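PDB 7CJ6: L-ribulose 3-epimerase from Methylomonas sp. DH-1, which catalyses the manganese-dependent epimerization of ketoses at C3, acting fastest on L-ribulose and also interconverting D-allulose and D-fructose. Local coordinates for residues 39-44 and 242-247. Sequence-based numbering, arbitrary orientation.
Sequences YIEIAL and PITFES. With MN (manganese (II) ion), chain C; PSJ (D-psicose), chain D.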
loop_
_atom_site.group_PDB
_atom_site.type_symbol
_atom_site.label_atom_id
_atom_site.label_comp_id
_atom_site.label_asym_id
_atom_site.label_seq_id
_atom_site.Cartn_x
_atom_site.Cartn_y
_atom_site.Cartn_z
ATOM N N TYR A 39 -4.294 15.307 23.191
ATOM C CA TYR A 39 -5.047 14.052 23.421
ATOM C C TYR A 39 -4.202 12.844 23.025
ATOM O O TYR A 39 -3.191 12.977 22.307
ATOM C CB TYR A 39 -6.384 14.076 22.673
ATOM C CG TYR A 39 -6.285 14.036 21.168
ATOM C CD1 TYR A 39 -6.364 12.842 20.473
ATOM C CD2 TYR A 39 -6.147 15.199 20.435
ATOM C CE1 TYR A 39 -6.277 12.800 19.090
ATOM C CE2 TYR A 39 -6.057 15.176 19.055
ATOM C CZ TYR A 39 -6.125 13.975 18.377
ATOM O OH TYR A 39 -6.041 13.965 17.016
ATOM N N ILE A 40 -4.622 11.678 23.512
ATOM C CA ILE A 40 -4.144 10.359 23.015
ATOM C C ILE A 40 -5.286 9.733 22.210
ATOM O O ILE A 40 -6.454 9.881 22.621
ATOM C CB ILE A 40 -3.676 9.463 24.176
ATOM C CG1 ILE A 40 -3.159 8.115 23.666
ATOM C CG2 ILE A 40 -4.783 9.307 25.208
ATOM C CD1 ILE A 40 -2.082 7.501 24.528
ATOM N N GLU A 41 -4.966 9.103 21.079
ATOM C CA GLU A 41 -5.947 8.327 20.287
ATOM C C GLU A 41 -5.786 6.847 20.652
ATOM O O GLU A 41 -4.749 6.249 20.300
ATOM C CB GLU A 41 -5.758 8.564 18.794
ATOM C CG GLU A 41 -6.830 7.907 17.947
ATOM C CD GLU A 41 -6.607 8.084 16.458
ATOM O OE1 GLU A 41 -6.529 9.255 16.008
ATOM O OE2 GLU A 41 -6.486 7.064 15.761
ATOM N N ILE A 42 -6.762 6.299 21.370
ATOM C CA ILE A 42 -6.735 4.885 21.845
ATOM C C ILE A 42 -7.302 4.017 20.725
ATOM O O ILE A 42 -8.372 4.358 20.198
ATOM C CB ILE A 42 -7.500 4.731 23.172
ATOM C CG1 ILE A 42 -6.975 5.721 24.215
ATOM C CG2 ILE A 42 -7.437 3.285 23.666
ATOM C CD1 ILE A 42 -7.937 6.023 25.339
ATOM N N ALA A 43 -6.561 2.975 20.348
ATOM C CA ALA A 43 -6.964 1.966 19.344
ATOM C C ALA A 43 -7.826 0.913 20.047
ATOM O O ALA A 43 -7.286 0.184 20.892
ATOM C CB ALA A 43 -5.737 1.378 18.693
ATOM N N LEU A 44 -9.126 0.887 19.736
ATOM C CA LEU A 44 -10.166 0.080 20.431
ATOM C C LEU A 44 -10.593 -1.099 19.553
ATOM O O LEU A 44 -11.819 -1.289 19.388
ATOM C CB LEU A 44 -11.388 0.961 20.706
ATOM C CG LEU A 44 -11.302 1.915 21.894
ATOM C CD1 LEU A 44 -12.633 2.633 22.076
ATOM C CD2 LEU A 44 -10.905 1.176 23.168
ATOM N N PRO A 242 -9.328 17.399 15.166
ATOM C CA PRO A 242 -8.214 16.568 15.610
ATOM C C PRO A 242 -7.179 16.319 14.506
ATOM O O PRO A 242 -7.559 16.068 13.376
ATOM C CB PRO A 242 -8.916 15.264 16.015
ATOM C CG PRO A 242 -10.291 15.717 16.443
ATOM C CD PRO A 242 -10.640 16.791 15.437
ATOM N N ILE A 243 -5.899 16.408 14.871
ATOM C CA ILE A 243 -4.753 15.959 14.033
ATOM C C ILE A 243 -3.901 15.027 14.893
ATOM O O ILE A 243 -3.214 15.526 15.795
ATOM C CB ILE A 243 -3.941 17.152 13.505
ATOM C CG1 ILE A 243 -4.827 18.117 12.712
ATOM C CG2 ILE A 243 -2.756 16.652 12.693
ATOM C CD1 ILE A 243 -4.146 19.403 12.313
ATOM N N THR A 244 -3.974 13.718 14.671
ATOM C CA THR A 244 -3.125 12.767 15.435
ATOM C C THR A 244 -1.952 12.315 14.564
ATOM O O THR A 244 -2.136 12.033 13.357
ATOM C CB THR A 244 -3.928 11.636 16.096
ATOM O OG1 THR A 244 -3.269 10.391 15.875
ATOM C CG2 THR A 244 -5.360 11.539 15.632
ATOM N N PHE A 245 -0.766 12.325 15.173
ATOM C CA PHE A 245 0.457 11.681 14.644
ATOM C C PHE A 245 0.300 10.164 14.770
ATOM O O PHE A 245 -0.010 9.653 15.863
ATOM C CB PHE A 245 1.695 12.144 15.401
ATOM C CG PHE A 245 2.928 11.354 15.054
ATOM C CD1 PHE A 245 3.310 11.195 13.730
ATOM C CD2 PHE A 245 3.698 10.769 16.044
ATOM C CE1 PHE A 245 4.451 10.479 13.405
ATOM C CE2 PHE A 245 4.833 10.045 15.717
ATOM C CZ PHE A 245 5.206 9.898 14.400
ATOM N N GLU A 246 0.535 9.471 13.666
ATOM C CA GLU A 246 0.388 8.004 13.559
ATOM C C GLU A 246 1.675 7.430 12.964
ATOM O O GLU A 246 2.110 7.914 11.896
ATOM C CB GLU A 246 -0.840 7.687 12.714
ATOM C CG GLU A 246 -1.114 6.205 12.609
ATOM C CD GLU A 246 -2.507 5.889 12.106
ATOM O OE1 GLU A 246 -3.271 5.278 12.859
ATOM O OE2 GLU A 246 -2.820 6.258 10.964
ATOM N N SER A 247 2.261 6.446 13.645
ATOM C CA SER A 247 3.542 5.809 13.254
ATOM C C SER A 247 3.586 4.377 13.790
ATOM O O SER A 247 3.106 4.128 14.920
ATOM C CB SER A 247 4.714 6.623 13.732
ATOM O OG SER A 247 5.940 6.030 13.326
HETATM MN MN MN C . -4.639 6.415 10.099
HETATM C C1 PSJ D . -4.647 2.101 9.670
HETATM O O1 PSJ D . -3.767 2.033 8.543
HETATM C C2 PSJ D . -4.912 3.548 9.977
HETATM O O2 PSJ D . -4.374 4.377 9.299
HETATM C C3 PSJ D . -5.857 3.925 11.078
HETATM O O3 PSJ D . -5.332 4.981 11.878
HETATM C C4 PSJ D . -6.091 2.672 11.899
HETATM O O4 PSJ D . -6.902 1.822 11.096
HETATM C C5 PSJ D . -6.780 2.909 13.236
HETATM O O5 PSJ D . -6.972 4.315 13.442
HETATM C C6 PSJ D . -5.954 2.310 14.374
HETATM O O6 PSJ D . -6.690 2.336 15.609
#
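Y39 reaches across the interior of the barrel to P242 and T244, its side chain crossing theirs at about a right angle. On the T244 side, CG2 lies at the edge of the ring, close to its plane, although the placement of this methyl is doubtful; T244 CB is 4.0 Å from Y39 CE1. P242 approaches the end of the ring obliquely, with its CB 3.9 Å from Y39 CZ. The ring gets there because Y39 CG sits between the backbone N and the carbonyl carbon (chi1 68°). Its hydroxyl comes to rest over the backbone of strand 242-245, with OH 3.2 Å from I243 C, although the angles to the nearby backbone nitrogens are poor for hydrogen bonding. Substituting an alanine for Y39 would probably open a gap beside P242 and T244 and take the edge-to-face partner from H67.

Two residues along, E41 extends its side chain into the same interior, with CG trans to the backbone N (chi1 -174°). Its CD lies 4.1 Å from T244 OG1; any bond from that hydroxyl is weak and doubtful, and the carboxylate finds firmer partners elsewhere. OE2 is hydrogen-bonded to S69, a sugar-binding residue, and OE1 to Y209 and the manganese ligand H211, so E41 probably helps, from the second shell, to position S69 and H211. E246, just beyond strand 242-245, binds manganese through OE2 at 2.0 Å, together with E152, D185, H211 and the psicose oxygens O2 and O3. It probably also serves as a proton donor or acceptor in catalysis.

Strands 39-43 and 242-245 are the second and eighth of this TIM barrel, their axes 8.1 Å apart and inclined at 70°. Strand 8-12 separates them in the sheet, and Y209 on strand 207-212 touches Y39, P242 and T244.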